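Local coordinates for alpha-amylase (Eisenia fetida, PDB 6M4K), which probably hydrolyses internal alpha-1,4-glucosidic linkages in starch-like polysaccharides, as a calcium-containing, cold-active member of glycoside hydrolase family 13, at residues S9-P14 against G95-V100; N230-Q235 against L253-E258; D294-I299 against Y337-L342. One frame throughout, in Å; residues are numbered along the deposited sequence.

Contact 1: S9-P14 against G95-V100; sequences SYYCQP and GVYIYV
Gln13 and Gly95 bring the two backbones nearest, with Gln13 CA 6.0 Å from Gly95 CA, and the touching parts run in roughly opposite directions, 151° apart. The 9-14 segment is an irregular loop ahead of the first barrel strand, 19-22. Segment 95-100 leaves helix 81-93 through a Schellman motif at Gly95 and enters strand 97-102, the third strand of the TIM barrel. No direct backbone hydrogen bond joins them; one water accepts from Gln13 N and donates to Gly95 O, which lies 2.7 Å from that water's O.

Tyr97 does most of the side-chain work. Its CG sits beside the backbone N (chi1 -57°), which turns the ring toward the loop. There Tyr97 CD2 comes 3.2 Å from Tyr11 O, while the hydroxyl meets the edge of the Tyr11 ring. The two rings are oblique, their planes 36° apart, with Tyr11 CD2 3.8 Å from Tyr97 CE2. Gln13 bends at chi2 and crosses Tyr97 nearly at a right angle, placing Gln13 OE1 2.9 Å from Tyr97 OH in what is at most a weak hydrogen bond. A second water accepts from Tyr11 N and lies 2.6 Å from Tyr99 OH, in the plane of that ring.

Cys12, disulfide-bonded to Cys43, ties the loop covalently to the neighbourhood of strand 44-47. Otherwise water mediates the links from Tyr11 N and Gln13 N, while direct contact is left largely to the Tyr97 ring and hydroxyl.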
loop_
_atom_site.group_PDB
_atom_site.type_symbol
_atom_site.label_atom_id
_atom_site.label_comp_id
_atom_site.label_asym_id
_atom_site.label_seq_id
_atom_site.Cartn_x
_atom_site.Cartn_y
_atom_site.Cartn_z
ATOM N N SER A 9 4.037 1.866 15.392
ATOM C CA SER A 9 5.445 2.078 15.100
ATOM C C SER A 9 5.991 0.883 14.329
ATOM O O SER A 9 5.704 -0.271 14.658
ATOM C CB SER A 9 6.250 2.296 16.383
ATOM O OG SER A 9 6.310 1.112 17.155
ATOM N N TYR A 10 6.755 1.166 13.284
ATOM C CA TYR A 10 7.381 0.136 12.477
ATOM C C TYR A 10 8.885 0.201 12.671
ATOM O O TYR A 10 9.419 1.143 13.264
ATOM C CB TYR A 10 6.989 0.269 11.004
ATOM C CG TYR A 10 7.284 1.615 10.395
ATOM C CD1 TYR A 10 6.387 2.666 10.509
ATOM C CD2 TYR A 10 8.456 1.831 9.699
ATOM C CE1 TYR A 10 6.647 3.891 9.947
ATOM C CE2 TYR A 10 8.726 3.053 9.125
ATOM C CZ TYR A 10 7.820 4.083 9.260
ATOM O OH TYR A 10 8.086 5.297 8.693
ATOM N N TYR A 11 9.564 -0.830 12.197
ATOM C CA TYR A 11 10.990 -1.005 12.423
ATOM C C TYR A 11 11.674 -1.208 11.082
ATOM O O TYR A 11 11.328 -2.129 10.338
ATOM C CB TYR A 11 11.239 -2.218 13.316
ATOM C CG TYR A 11 12.698 -2.446 13.596
ATOM C CD1 TYR A 11 13.374 -1.636 14.497
ATOM C CD2 TYR A 11 13.404 -3.456 12.958
ATOM C CE1 TYR A 11 14.712 -1.819 14.758
ATOM C CE2 TYR A 11 14.756 -3.649 13.220
ATOM C CZ TYR A 11 15.396 -2.826 14.129
ATOM O OH TYR A 11 16.733 -2.997 14.413
ATOM N N CYS A 12 12.654 -0.370 10.784
ATOM C CA CYS A 12 13.389 -0.457 9.535
ATOM C C CYS A 12 14.880 -0.371 9.809
ATOM O O CYS A 12 15.313 0.223 10.806
ATOM C CB CYS A 12 13.024 0.705 8.592
ATOM S SG CYS A 12 11.324 0.712 8.016
ATOM N N GLN A 13 15.664 -0.945 8.906
ATOM C CA GLN A 13 17.102 -0.745 8.927
ATOM C C GLN A 13 17.411 0.725 8.653
ATOM O O GLN A 13 16.609 1.433 8.039
ATOM C CB GLN A 13 17.762 -1.603 7.849
ATOM C CG GLN A 13 17.720 -3.087 8.126
ATOM C CD GLN A 13 18.626 -3.487 9.273
ATOM O OE1 GLN A 13 18.208 -4.203 10.183
ATOM N NE2 GLN A 13 19.869 -3.029 9.237
ATOM N N PRO A 14 18.568 1.208 9.104
ATOM C CA PRO A 14 18.945 2.593 8.809
ATOM C C PRO A 14 18.899 2.863 7.312
ATOM O O PRO A 14 19.306 2.033 6.500
ATOM C CB PRO A 14 20.378 2.688 9.348
ATOM C CG PRO A 14 20.429 1.668 10.444
ATOM C CD PRO A 14 19.555 0.534 9.972
ATOM N N GLY A 95 17.349 -7.475 5.938
ATOM C CA GLY A 95 16.830 -6.229 6.450
ATOM C C GLY A 95 15.656 -5.672 5.674
ATOM O O GLY A 95 15.475 -4.446 5.629
ATOM N N VAL A 96 14.862 -6.541 5.051
ATOM C CA VAL A 96 13.644 -6.160 4.338
ATOM C C VAL A 96 12.524 -6.974 4.971
ATOM O O VAL A 96 12.526 -8.208 4.888
ATOM C CB VAL A 96 13.755 -6.435 2.833
ATOM C CG1 VAL A 96 12.451 -6.077 2.139
ATOM C CG2 VAL A 96 14.908 -5.634 2.235
ATOM N N TYR A 97 11.592 -6.302 5.633
ATOM C CA TYR A 97 10.650 -6.988 6.508
ATOM C C TYR A 97 9.328 -7.304 5.809
ATOM O O TYR A 97 9.045 -6.824 4.708
ATOM C CB TYR A 97 10.480 -6.199 7.809
ATOM C CG TYR A 97 11.833 -6.023 8.470
ATOM C CD1 TYR A 97 12.638 -7.127 8.741
ATOM C CD2 TYR A 97 12.342 -4.765 8.741
ATOM C CE1 TYR A 97 13.893 -6.988 9.302
ATOM C CE2 TYR A 97 13.607 -4.615 9.320
ATOM C CZ TYR A 97 14.361 -5.736 9.591
ATOM O OH TYR A 97 15.612 -5.576 10.151
ATOM N N ILE A 98 8.518 -8.137 6.463
ATOM C CA ILE A 98 7.321 -8.731 5.869
ATOM C C ILE A 98 6.103 -8.315 6.680
ATOM O O ILE A 98 6.037 -8.570 7.893
ATOM C CB ILE A 98 7.427 -10.263 5.806
ATOM C CG1 ILE A 98 8.631 -10.695 4.970
ATOM C CG2 ILE A 98 6.131 -10.878 5.259
ATOM C CD1 ILE A 98 8.565 -10.297 3.491
ATOM N N TYR A 99 5.119 -7.720 6.007
ATOM C CA TYR A 99 3.833 -7.384 6.602
ATOM C C TYR A 99 2.763 -8.238 5.941
ATOM O O TYR A 99 2.619 -8.219 4.710
ATOM C CB TYR A 99 3.530 -5.895 6.428
ATOM C CG TYR A 99 4.714 -5.059 6.831
ATOM C CD1 TYR A 99 5.104 -4.966 8.160
ATOM C CD2 TYR A 99 5.511 -4.447 5.875
ATOM C CE1 TYR A 99 6.224 -4.231 8.529
ATOM C CE2 TYR A 99 6.635 -3.715 6.232
ATOM C CZ TYR A 99 6.982 -3.615 7.561
ATOM O OH TYR A 99 8.099 -2.888 7.913
ATOM N N VAL A 100 2.035 -8.985 6.738
ATOM C CA VAL A 100 1.037 -9.913 6.235
ATOM C C VAL A 100 -0.303 -9.206 6.089
ATOM O O VAL A 100 -0.765 -8.529 7.005
ATOM C CB VAL A 100 0.933 -11.129 7.166
ATOM C CG1 VAL A 100 -0.384 -11.871 6.959
ATOM C CG2 VAL A 100 2.122 -12.057 6.931
HETATM O O HOH W 1 8.795 -2.986 10.451
HETATM O O HOH W 2 14.359 -2.189 6.705
#

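Contact 2: N230-Q235 against L253-E258; sequences NAYIYQ and LGRVTE
Gln235 and Arg255, the two residues that bury the most surface in this contact, sit on adjacent parallel strands of the TIM barrel, the fifth (232-235) and sixth (255-257), whose axes approach to 4.4 Å. Tyr234 pairs with Arg255 and Gln235 with Val256.

Gln235 is bound through both its backbone and its side chain. Gln235 N donates to Arg255 O at 2.9 Å, and its O receives Thr257 N in a nearly straight bond (170°). The side chain, extended beyond CG, swings back over the neighbouring strand so that Gln235 NE2 also donates to Arg255 O, at 3.2 Å. The two donors come from opposite faces of that carbonyl plane, NE2 from well above it. Tyr250 O takes a further bond from NE2, whereas the buried OE1, near Leu253 CD1, has no partner in the model.

Arg255 N gives a weak bond to Ile233 O. Its side chain goes to the face shared with Tyr234 and stretches out from CG to NE, passing the hydroxyl end of Tyr232; beyond, NH1 bonds to Ala295 O and NE to Gly8 O. Tyr232 OH, itself bonded to His339, lies 3.3 Å from Arg255 CD, the methylene meeting the tyrosine ring at its edge, in plane.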
loop_
_atom_site.group_PDB
_atom_site.type_symbol
_atom_site.label_atom_id
_atom_site.label_comp_id
_atom_site.label_asym_id
_atom_site.label_seq_id
_atom_site.Cartn_x
_atom_site.Cartn_y
_atom_site.Cartn_z
ATOM N N ASN A 230 6.428 -4.241 19.792
ATOM C CA ASN A 230 5.169 -4.738 19.265
ATOM C C ASN A 230 5.246 -4.852 17.746
ATOM O O ASN A 230 5.991 -4.119 17.085
ATOM C CB ASN A 230 4.040 -3.764 19.596
ATOM C CG ASN A 230 3.771 -3.648 21.088
ATOM O OD1 ASN A 230 4.019 -4.579 21.855
ATOM N ND2 ASN A 230 3.220 -2.518 21.492
ATOM N N ALA A 231 4.454 -5.774 17.199
ATOM C CA ALA A 231 4.279 -5.848 15.752
ATOM C C ALA A 231 3.762 -4.518 15.216
ATOM O O ALA A 231 3.094 -3.754 15.920
ATOM C CB ALA A 231 3.269 -6.947 15.429
ATOM N N TYR A 232 4.083 -4.236 13.954
ATOM C CA TYR A 232 3.515 -3.077 13.277
ATOM C C TYR A 232 2.126 -3.417 12.745
ATOM O O TYR A 232 1.959 -4.398 12.019
ATOM C CB TYR A 232 4.416 -2.696 12.107
ATOM C CG TYR A 232 3.982 -1.499 11.281
ATOM C CD1 TYR A 232 3.417 -0.373 11.868
ATOM C CD2 TYR A 232 4.195 -1.482 9.895
ATOM C CE1 TYR A 232 3.066 0.734 11.107
ATOM C CE2 TYR A 232 3.842 -0.383 9.126
ATOM C CZ TYR A 232 3.281 0.720 9.734
ATOM O OH TYR A 232 2.927 1.839 9.002
ATOM N N ILE A 233 1.129 -2.608 13.076
ATOM C CA ILE A 233 -0.237 -2.829 12.611
ATOM C C ILE A 233 -0.679 -1.582 11.866
ATOM O O ILE A 233 -0.674 -0.474 12.430
ATOM C CB ILE A 233 -1.204 -3.127 13.765
ATOM C CG1 ILE A 233 -0.762 -4.355 14.567
ATOM C CG2 ILE A 233 -2.636 -3.260 13.235
ATOM C CD1 ILE A 233 -0.929 -5.648 13.826
ATOM N N TYR A 234 -1.033 -1.744 10.597
ATOM C CA TYR A 234 -1.757 -0.705 9.889
ATOM C C TYR A 234 -3.090 -1.257 9.411
ATOM O O TYR A 234 -3.172 -2.390 8.925
ATOM C CB TYR A 234 -0.948 -0.015 8.778
ATOM C CG TYR A 234 -0.331 -0.888 7.709
ATOM C CD1 TYR A 234 0.851 -1.570 7.947
ATOM C CD2 TYR A 234 -0.912 -0.996 6.449
ATOM C CE1 TYR A 234 1.449 -2.350 6.967
ATOM C CE2 TYR A 234 -0.312 -1.749 5.449
ATOM C CZ TYR A 234 0.860 -2.431 5.721
ATOM O OH TYR A 234 1.475 -3.203 4.752
ATOM N N GLN A 235 -4.139 -0.471 9.588
ATOM C CA GLN A 235 -5.512 -0.945 9.508
ATOM C C GLN A 235 -6.150 -0.369 8.258
ATOM O O GLN A 235 -6.117 0.847 8.045
ATOM C CB GLN A 235 -6.284 -0.484 10.748
ATOM C CG GLN A 235 -5.757 -1.072 12.034
ATOM C CD GLN A 235 -6.183 -0.256 13.234
ATOM O OE1 GLN A 235 -7.180 -0.567 13.899
ATOM N NE2 GLN A 235 -5.460 0.825 13.492
ATOM N N LEU A 253 -4.829 2.406 18.288
ATOM C CA LEU A 253 -4.287 1.059 18.212
ATOM C C LEU A 253 -3.115 0.976 17.254
ATOM O O LEU A 253 -2.109 0.327 17.565
ATOM C CB LEU A 253 -5.359 0.079 17.735
ATOM C CG LEU A 253 -6.530 -0.186 18.674
ATOM C CD1 LEU A 253 -7.579 -1.016 17.955
ATOM C CD2 LEU A 253 -6.054 -0.895 19.933
ATOM N N GLY A 254 -3.225 1.609 16.092
ATOM C CA GLY A 254 -2.110 1.507 15.174
ATOM C C GLY A 254 -2.353 2.481 14.046
ATOM O O GLY A 254 -3.288 3.278 14.094
ATOM N N ARG A 255 -1.521 2.402 13.009
ATOM C CA ARG A 255 -1.729 3.306 11.890
ATOM C C ARG A 255 -2.962 2.899 11.087
ATOM O O ARG A 255 -3.486 1.788 11.221
ATOM C CB ARG A 255 -0.489 3.369 10.999
ATOM C CG ARG A 255 0.649 4.151 11.635
ATOM C CD ARG A 255 1.746 4.432 10.628
ATOM N NE ARG A 255 2.913 5.028 11.275
ATOM C CZ ARG A 255 3.466 6.185 10.929
ATOM N NH1 ARG A 255 2.978 6.896 9.925
ATOM N NH2 ARG A 255 4.512 6.637 11.604
ATOM N N VAL A 256 -3.440 3.830 10.263
ATOM C CA VAL A 256 -4.640 3.648 9.459
ATOM C C VAL A 256 -4.336 4.080 8.036
ATOM O O VAL A 256 -3.671 5.099 7.817
ATOM C CB VAL A 256 -5.833 4.440 10.040
ATOM C CG1 VAL A 256 -7.069 4.250 9.187
ATOM C CG2 VAL A 256 -6.100 4.011 11.491
ATOM N N THR A 257 -4.806 3.293 7.072
ATOM C CA THR A 257 -4.747 3.689 5.669
ATOM C C THR A 257 -5.505 4.990 5.467
ATOM O O THR A 257 -6.691 5.088 5.798
ATOM C CB THR A 257 -5.430 2.617 4.814
ATOM O OG1 THR A 257 -6.763 2.394 5.309
ATOM C CG2 THR A 257 -4.662 1.301 4.841
ATOM N N GLU A 258 -4.847 5.978 4.864
ATOM C CA GLU A 258 -5.509 7.249 4.570
ATOM C C GLU A 258 -5.901 7.278 3.093
ATOM O O GLU A 258 -5.119 7.685 2.228
ATOM C CB GLU A 258 -4.620 8.420 4.976
ATOM C CG GLU A 258 -5.202 9.809 4.660
ATOM C CD GLU A 258 -6.622 10.003 5.168
ATOM O OE1 GLU A 258 -6.819 10.764 6.148
ATOM O OE2 GLU A 258 -7.555 9.416 4.577
#

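Contact 3: D294-I299 against Y337-L342; sequences DALVFI and YGHVRL
His339 N donates to Ala295 O over 3.0 Å in an almost straight bond, the first of three that pair the seventh and eighth parallel strands of the TIM barrel. Val297 N then donates to His339 O, and Arg341 N to Val297 O, each over 2.9 Å. Val297 thus uses both its N and its O on the neighbouring strand, reaching residues on either side of Val340. Further along, a water links the two segments: it accepts from Ile299 N and can donate to Arg341 O.

Arg341 makes the most distinctive side-chain contact. The chain is extended as far as CD and bends at chi3 (66°), which carries the guanidinium over the Phe298 ring. Arg341 NH2 stands 3.3 Å above the plane of the Phe298 ring, over its centre, giving a cation-pi interaction although the two planes are 46° apart. Leu296 CD1 sits over one guanidinium face, 3.9 Å from Arg341 CZ, while NH1 reaches Gln46 OE1 on strand 44-47. The other Leu296 methyl, CD2, packs obliquely against the imidazole of His339, whose NE2 bonds to Asp17 O.

On the face carrying Val297 and Val340 the packing is apolar. Val297 divides its branches: Val297 CG1 meets Tyr337 CE2 at 3.7 Å, and CG2 touches Val340 CG2. Ala295 CB adds a looser contact at the hydroxyl end of Tyr337, whose OH bonds to Leu290 O.

The seam therefore separates two chemistries. Toward Leu296 and His339, polar groups are fixed by partners from other strands and loops, and the charge of the buried Arg341 is probably eased by the Phe298 face and by Gln46 OE1; toward Val297 the side-chain contacts are between hydrocarbon groups.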
loop_
_atom_site.group_PDB
_atom_site.type_symbol
_atom_site.label_atom_id
_atom_site.label_comp_id
_atom_site.label_asym_id
_atom_site.label_seq_id
_atom_site.Cartn_x
_atom_site.Cartn_y
_atom_site.Cartn_z
ATOM N N ASP A 294 -0.098 9.054 12.055
ATOM C CA ASP A 294 -1.124 8.026 12.168
ATOM C C ASP A 294 -1.422 7.333 10.844
ATOM O O ASP A 294 -2.256 6.420 10.814
ATOM C CB ASP A 294 -2.424 8.641 12.685
ATOM C CG ASP A 294 -2.324 9.117 14.113
ATOM O OD1 ASP A 294 -1.691 8.442 14.945
ATOM O OD2 ASP A 294 -2.892 10.185 14.388
ATOM N N ALA A 295 -0.778 7.744 9.754
ATOM C CA ALA A 295 -1.246 7.417 8.413
ATOM C C ALA A 295 -0.294 6.489 7.680
ATOM O O ALA A 295 0.933 6.634 7.747
ATOM C CB ALA A 295 -1.417 8.685 7.572
ATOM N N LEU A 296 -0.898 5.555 6.956
ATOM C CA LEU A 296 -0.257 4.783 5.905
ATOM C C LEU A 296 -0.814 5.343 4.601
ATOM O O LEU A 296 -2.034 5.376 4.415
ATOM C CB LEU A 296 -0.628 3.313 6.091
ATOM C CG LEU A 296 0.029 2.182 5.295
ATOM C CD1 LEU A 296 -0.405 2.167 3.822
ATOM C CD2 LEU A 296 1.555 2.139 5.435
ATOM N N VAL A 297 0.076 5.822 3.723
ATOM C CA VAL A 297 -0.330 6.571 2.539
ATOM C C VAL A 297 0.157 5.852 1.284
ATOM O O VAL A 297 1.113 5.075 1.306
ATOM C CB VAL A 297 0.133 8.050 2.566
ATOM C CG1 VAL A 297 -0.355 8.732 3.841
ATOM C CG2 VAL A 297 1.645 8.167 2.474
ATOM N N PHE A 298 -0.525 6.138 0.175
ATOM C CA PHE A 298 -0.316 5.410 -1.078
ATOM C C PHE A 298 -1.141 6.088 -2.162
ATOM O O PHE A 298 -2.202 6.657 -1.888
ATOM C CB PHE A 298 -0.728 3.922 -0.947
ATOM C CG PHE A 298 -2.103 3.738 -0.366
ATOM C CD1 PHE A 298 -2.289 3.781 1.010
ATOM C CD2 PHE A 298 -3.220 3.573 -1.176
ATOM C CE1 PHE A 298 -3.554 3.663 1.569
ATOM C CE2 PHE A 298 -4.494 3.427 -0.613
ATOM C CZ PHE A 298 -4.656 3.480 0.765
ATOM N N ILE A 299 -0.651 6.008 -3.404
ATOM C CA ILE A 299 -1.393 6.572 -4.529
ATOM C C ILE A 299 -2.569 5.681 -4.913
ATOM O O ILE A 299 -3.687 6.173 -5.139
ATOM C CB ILE A 299 -0.451 6.850 -5.713
ATOM C CG1 ILE A 299 0.637 7.847 -5.288
ATOM C CG2 ILE A 299 -1.235 7.357 -6.939
ATOM C CD1 ILE A 299 0.119 9.154 -4.678
ATOM N N TYR A 337 4.864 13.216 4.836
ATOM C CA TYR A 337 3.513 12.938 5.291
ATOM C C TYR A 337 3.220 11.452 5.149
ATOM O O TYR A 337 3.083 10.926 4.032
ATOM C CB TYR A 337 2.457 13.745 4.519
ATOM C CG TYR A 337 1.040 13.395 4.937
ATOM C CD1 TYR A 337 0.523 13.837 6.153
ATOM C CD2 TYR A 337 0.233 12.594 4.133
ATOM C CE1 TYR A 337 -0.765 13.512 6.548
ATOM C CE2 TYR A 337 -1.046 12.261 4.518
ATOM C CZ TYR A 337 -1.543 12.705 5.729
ATOM O OH TYR A 337 -2.824 12.355 6.076
ATOM N N GLY A 338 3.121 10.757 6.279
ATOM C CA GLY A 338 2.677 9.382 6.296
ATOM C C GLY A 338 3.783 8.384 6.021
ATOM O O GLY A 338 4.872 8.707 5.549
ATOM N N HIS A 339 3.478 7.129 6.331
ATOM C CA HIS A 339 4.329 6.010 5.953
ATOM C C HIS A 339 3.950 5.587 4.538
ATOM O O HIS A 339 2.819 5.148 4.308
ATOM C CB HIS A 339 4.125 4.849 6.922
ATOM C CG HIS A 339 5.112 3.746 6.737
ATOM N ND1 HIS A 339 4.909 2.465 7.202
ATOM C CD2 HIS A 339 6.324 3.746 6.141
ATOM C CE1 HIS A 339 5.960 1.724 6.902
ATOM N NE2 HIS A 339 6.836 2.478 6.259
ATOM N N VAL A 340 4.891 5.703 3.606
ATOM C CA VAL A 340 4.596 5.529 2.178
ATOM C C VAL A 340 4.680 4.064 1.771
ATOM O O VAL A 340 5.695 3.394 2.009
ATOM C CB VAL A 340 5.548 6.365 1.315
ATOM C CG1 VAL A 340 5.293 6.083 -0.173
ATOM C CG2 VAL A 340 5.389 7.854 1.630
ATOM N N ARG A 341 3.616 3.582 1.122
ATOM C CA ARG A 341 3.583 2.272 0.490
ATOM C C ARG A 341 3.394 2.470 -1.011
ATOM O O ARG A 341 2.514 3.230 -1.437
ATOM C CB ARG A 341 2.423 1.445 1.055
ATOM C CG ARG A 341 2.312 0.046 0.453
ATOM C CD ARG A 341 1.062 -0.686 0.930
ATOM N NE ARG A 341 -0.154 -0.035 0.443
ATOM C CZ ARG A 341 -1.377 -0.233 0.939
ATOM N NH1 ARG A 341 -1.569 -1.074 1.940
ATOM N NH2 ARG A 341 -2.424 0.416 0.429
ATOM N N LEU A 342 4.224 1.808 -1.808
ATOM C CA LEU A 342 4.057 1.781 -3.260
ATOM C C LEU A 342 3.369 0.490 -3.682
ATOM O O LEU A 342 3.773 -0.603 -3.270
ATOM C CB LEU A 342 5.412 1.848 -3.968
ATOM C CG LEU A 342 6.369 2.984 -3.613
ATOM C CD1 LEU A 342 7.534 3.025 -4.591
ATOM C CD2 LEU A 342 5.655 4.318 -3.603
HETATM O O HOH W 3 2.188 5.206 -3.380
#

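Contacts 2 and 3 pair strands of one closed eight-stranded barrel, and contact 1 lays a loop against another of its strands; the centres are 11 to 14 Å apart. Contacts 2 and 3 are joined directly, because strands 255-257 and 295-297 are neighbours: Val256 N lies 2.9 Å from Asp294 O, a probable hydrogen bond. Across the barrel interior, Tyr232 OH of contact 2 is 2.7 Å from His339 ND1 of contact 3. Contact 1 reaches both through Tyr10, whose CB is 3.5 Å from Tyr232 CD2 and whose ring stacks on that of His339. Contact 2 comes closest to the calcium site, the Gln235 side chain lying about 13 Å from the ion.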